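Glutathione S-transferase omega-like 2 (PDB 5LKB) acts as a glutathione-dependent thiol transferase and as a reductase of dehydroascorbate and dimethylarsinic acid, and may take part in cell wall organization. Local coordinates at residues 17-25 against 169-180. Numbering follows the deposited sequence. Where two conformers were deposited one is given.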
loop_
_atom_site.group_PDB
_atom_site.type_symbol
_atom_site.label_atom_id
_atom_site.label_comp_id
_atom_site.label_asym_id
_atom_site.label_seq_id
_atom_site.Cartn_x
_atom_site.Cartn_y
_atom_site.Cartn_z
ATOM N N VAL A 17 13.962 -23.164 -11.846
ATOM C CA VAL A 17 13.291 -23.917 -12.891
ATOM C C VAL A 17 12.663 -25.142 -12.242
ATOM O O VAL A 17 13.290 -25.837 -11.423
ATOM C CB VAL A 17 14.310 -24.302 -13.978
ATOM C CG1 VAL A 17 13.698 -25.241 -14.971
ATOM C CG2 VAL A 17 14.813 -23.051 -14.732
ATOM N N SER A 18 11.405 -25.412 -12.598
ATOM C CA SER A 18 10.731 -26.591 -12.079
ATOM C C SER A 18 11.335 -27.866 -12.662
ATOM O O SER A 18 11.633 -27.944 -13.859
ATOM C CB SER A 18 9.276 -26.568 -12.483
ATOM O OG SER A 18 8.662 -25.406 -11.981
ATOM N N SER A 19 11.427 -28.879 -11.805
ATOM C CA SER A 19 12.152 -30.101 -12.107
ATOM C C SER A 19 11.295 -31.200 -12.690
ATOM O O SER A 19 11.857 -32.074 -13.354
ATOM C CB SER A 19 12.765 -30.673 -10.838
ATOM O OG SER A 19 13.548 -29.684 -10.240
ATOM N N PHE A 20 9.981 -31.215 -12.503
ATOM C CA PHE A 20 9.141 -32.331 -12.933
ATOM C C PHE A 20 8.333 -31.851 -14.128
ATOM O O PHE A 20 7.442 -31.004 -13.996
ATOM C CB PHE A 20 8.252 -32.867 -11.819
ATOM C CG PHE A 20 9.015 -33.386 -10.649
ATOM C CD1 PHE A 20 9.379 -32.538 -9.620
ATOM C CD2 PHE A 20 9.407 -34.719 -10.590
ATOM C CE1 PHE A 20 10.087 -33.008 -8.526
ATOM C CE2 PHE A 20 10.143 -35.191 -9.519
ATOM C CZ PHE A 20 10.486 -34.321 -8.478
ATOM N N ARG A 21 8.582 -32.422 -15.294
ATOM C CA ARG A 21 8.116 -31.847 -16.530
ATOM C C ARG A 21 7.499 -32.880 -17.468
ATOM O O ARG A 21 7.341 -32.608 -18.666
ATOM C CB ARG A 21 9.298 -31.157 -17.213
ATOM C CG ARG A 21 10.020 -30.162 -16.271
ATOM C CD ARG A 21 9.164 -28.936 -15.791
ATOM N NE ARG A 21 8.877 -28.056 -16.931
ATOM C CZ ARG A 21 9.594 -26.985 -17.282
ATOM N NH1 ARG A 21 10.667 -26.628 -16.591
ATOM N NH2 ARG A 21 9.291 -26.291 -18.360
ATOM N N GLU A 22 7.019 -33.965 -16.899
ATOM C CA GLU A 22 6.417 -35.031 -17.705
ATOM C C GLU A 22 4.961 -34.744 -18.049
ATOM O O GLU A 22 4.360 -33.742 -17.612
ATOM C CB GLU A 22 6.621 -36.396 -17.056
ATOM C CG GLU A 22 8.011 -37.015 -17.494
ATOM C CD GLU A 22 7.934 -37.801 -18.788
ATOM O OE1 GLU A 22 6.866 -37.774 -19.419
ATOM O OE2 GLU A 22 8.994 -38.411 -19.139
ATOM N N THR A 23 4.374 -35.598 -18.872
ATOM C CA THR A 23 3.013 -35.424 -19.349
ATOM C C THR A 23 2.240 -36.715 -19.141
ATOM O O THR A 23 2.781 -37.704 -18.651
ATOM C CB THR A 23 2.968 -34.950 -20.803
ATOM O OG1 THR A 23 1.642 -34.488 -21.091
ATOM C CG2 THR A 23 3.390 -36.082 -21.795
ATOM N N ILE A 24 0.952 -36.637 -19.431
ATOM C CA ILE A 24 0.005 -37.743 -19.298
ATOM C C ILE A 24 -0.645 -37.923 -20.660
ATOM O O ILE A 24 -1.126 -36.953 -21.254
ATOM C CB ILE A 24 -1.076 -37.437 -18.239
ATOM C CG1 ILE A 24 -0.463 -37.208 -16.871
ATOM C CG2 ILE A 24 -2.122 -38.598 -18.192
ATOM C CD1 ILE A 24 -1.472 -36.772 -15.864
ATOM N N SER A 25 -0.617 -39.160 -21.211
ATOM C CA SER A 25 -1.264 -39.359 -22.510
ATOM C C SER A 25 -1.515 -40.844 -22.703
ATOM O O SER A 25 -0.954 -41.673 -21.990
ATOM C CB SER A 25 -0.445 -38.815 -23.698
ATOM O OG SER A 25 0.762 -39.561 -23.889
ATOM N N ILE A 169 5.814 -37.386 -8.740
ATOM C CA ILE A 169 5.328 -36.135 -9.285
ATOM C C ILE A 169 5.419 -36.201 -10.799
ATOM O O ILE A 169 6.520 -36.330 -11.355
ATOM C CB ILE A 169 6.165 -34.985 -8.733
ATOM C CG1 ILE A 169 6.064 -34.974 -7.223
ATOM C CG2 ILE A 169 5.754 -33.666 -9.369
ATOM C CD1 ILE A 169 6.786 -33.808 -6.605
ATOM N N VAL A 170 4.267 -36.108 -11.461
ATOM C CA VAL A 170 4.223 -36.070 -12.922
ATOM C C VAL A 170 4.795 -34.760 -13.408
ATOM O O VAL A 170 5.695 -34.703 -14.252
ATOM C CB VAL A 170 2.786 -36.294 -13.451
ATOM C CG1 VAL A 170 2.717 -36.114 -14.994
ATOM C CG2 VAL A 170 2.240 -37.681 -12.992
ATOM N N ASN A 171 4.294 -33.659 -12.842
ATOM C CA ASN A 171 4.620 -32.345 -13.365
ATOM C C ASN A 171 4.369 -31.364 -12.226
ATOM O O ASN A 171 3.320 -31.450 -11.571
ATOM C CB ASN A 171 3.788 -32.005 -14.569
ATOM C CG ASN A 171 4.316 -30.862 -15.359
ATOM O OD1 ASN A 171 4.306 -29.717 -14.859
ATOM N ND2 ASN A 171 4.731 -31.082 -16.601
ATOM N N ASN A 172 5.337 -30.455 -11.981
ATOM C CA ASN A 172 5.176 -29.364 -11.015
ATOM C C ASN A 172 5.402 -28.011 -11.667
ATOM O O ASN A 172 5.702 -27.022 -10.968
ATOM C CB ASN A 172 6.000 -29.597 -9.757
ATOM C CG ASN A 172 7.461 -29.339 -9.961
ATOM O OD1 ASN A 172 7.950 -29.393 -11.127
ATOM N ND2 ASN A 172 8.195 -29.058 -8.844
ATOM N N GLU A 173 5.135 -27.892 -12.947
ATOM C CA GLU A 173 5.204 -26.632 -13.686
ATOM C C GLU A 173 3.789 -26.222 -14.052
ATOM O O GLU A 173 3.152 -26.815 -14.906
ATOM C CB GLU A 173 6.141 -26.787 -14.893
ATOM C CG GLU A 173 6.138 -25.659 -15.866
ATOM C CD GLU A 173 6.329 -24.307 -15.149
ATOM O OE1 GLU A 173 7.291 -24.179 -14.348
ATOM O OE2 GLU A 173 5.527 -23.374 -15.396
ATOM N N SER A 174 3.309 -25.105 -13.473
ATOM C CA SER A 174 1.902 -24.771 -13.674
ATOM C C SER A 174 1.577 -24.542 -15.154
ATOM O O SER A 174 0.443 -24.780 -15.583
ATOM C CB SER A 174 1.499 -23.536 -12.819
ATOM O OG SER A 174 2.123 -22.332 -13.292
ATOM N N SER A 175 2.525 -24.015 -15.943
ATOM C CA SER A 175 2.229 -23.683 -17.325
ATOM C C SER A 175 2.007 -24.963 -18.129
ATOM O O SER A 175 1.309 -24.903 -19.150
ATOM C CB SER A 175 3.373 -22.877 -17.951
ATOM O OG SER A 175 4.590 -23.617 -18.036
ATOM N N GLU A 176 2.591 -26.085 -17.661
ATOM C CA GLU A 176 2.463 -27.369 -18.375
ATOM C C GLU A 176 1.282 -28.133 -17.809
ATOM O O GLU A 176 0.551 -28.789 -18.554
ATOM C CB GLU A 176 3.749 -28.169 -18.243
ATOM C CG GLU A 176 4.856 -27.566 -19.129
ATOM C CD GLU A 176 6.246 -28.133 -18.870
ATOM O OE1 GLU A 176 6.454 -28.944 -17.949
ATOM O OE2 GLU A 176 7.192 -27.739 -19.586
ATOM N N ILE A 177 1.084 -28.082 -16.486
ATOM C CA ILE A 177 -0.111 -28.745 -15.928
ATOM C C ILE A 177 -1.375 -28.249 -16.619
ATOM O O ILE A 177 -2.268 -29.034 -16.945
ATOM C CB ILE A 177 -0.172 -28.578 -14.395
ATOM C CG1 ILE A 177 0.977 -29.309 -13.703
ATOM C CG2 ILE A 177 -1.538 -29.012 -13.818
ATOM C CD1 ILE A 177 1.196 -28.860 -12.223
ATOM N N ILE A 178 -1.499 -26.940 -16.868
ATOM C CA ILE A 178 -2.720 -26.465 -17.511
ATOM C C ILE A 178 -2.839 -26.923 -18.975
ATOM O O ILE A 178 -3.953 -27.016 -19.503
ATOM C CB ILE A 178 -2.864 -24.929 -17.305
ATOM C CG1 ILE A 178 -1.743 -24.168 -18.028
ATOM C CG2 ILE A 178 -3.006 -24.635 -15.832
ATOM C CD1 ILE A 178 -1.812 -22.621 -17.758
ATOM N N ARG A 179 -1.710 -27.207 -19.626
ATOM C CA ARG A 179 -1.756 -27.797 -20.957
ATOM C C ARG A 179 -2.200 -29.245 -20.855
ATOM O O ARG A 179 -3.028 -29.708 -21.655
ATOM C CB ARG A 179 -0.374 -27.671 -21.604
ATOM C CG ARG A 179 -0.003 -26.267 -22.093
ATOM C CD ARG A 179 -0.937 -25.727 -23.172
ATOM N NE ARG A 179 -0.762 -24.280 -23.416
ATOM C CZ ARG A 179 0.098 -23.734 -24.250
ATOM N NH1 ARG A 179 0.906 -24.521 -24.996
ATOM N NH2 ARG A 179 0.155 -22.413 -24.387
ATOM N N ILE A 180 -1.706 -29.966 -19.848
ATOM C CA ILE A 180 -2.177 -31.351 -19.665
ATOM C C ILE A 180 -3.685 -31.379 -19.462
ATOM O O ILE A 180 -4.415 -32.160 -20.106
ATOM C CB ILE A 180 -1.416 -32.027 -18.521
ATOM C CG1 ILE A 180 0.076 -32.130 -18.817
ATOM C CG2 ILE A 180 -1.977 -33.448 -18.209
ATOM C CD1 ILE A 180 0.933 -32.624 -17.617
HETATM O O HOH W 1 10.065 -23.828 -14.760
HETATM O O HOH W 2 10.927 -28.101 -8.999
#
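Phe-20 and Glu-22 bond through their backbones to the end of strand 168-171 and the turn after it: Asn-172 N donates to Phe-20 O (3.0 Å) and Glu-22 N to Val-170 O (3.1 Å), making a single bridge between Arg-21 and Asn-171 at an outermost strand of the sheet. Ile-169 lies over one face of the Phe-20 ring, its CB 3.9 Å from the ring centroid in a CH-pi contact. At the ring edge stands the Asn-172 amide, turned 83° from the ring plane; its OD1 accepts from Phe-20 N, while ND2 bonds Tyr-145. Asn-171, with CG anti to its backbone N (chi1 -164°), sends ND2 almost straight to a lone pair of Glu-22 O (2.9 Å), and its OD1 closes an Asx turn onto Glu-173 N. Arg-21 curls back through two bends (chi2 -64°) into a side-on salt bridge with Glu-176, NE to OE1 and NH2 to OE2, both 2.8 Å, from above the carboxylate plane; Asn-171 ND2 reaches OE1 from the opposite face. Glu-173 CG lies over one guanidinium face, toward its rim. Further along, Ile-24 packs on Val-170 and Ile-180. Glu-173, which binds glutathione, also caps helix 174-182 through OE2 and Ser-175 N. A water held by Ser-18 N donates to its OE1, as does Ser-18 OG in one conformer (3.0 Å), so the N-terminal loop probably helps orient this carboxylate in the thioredoxin-like glutathione site.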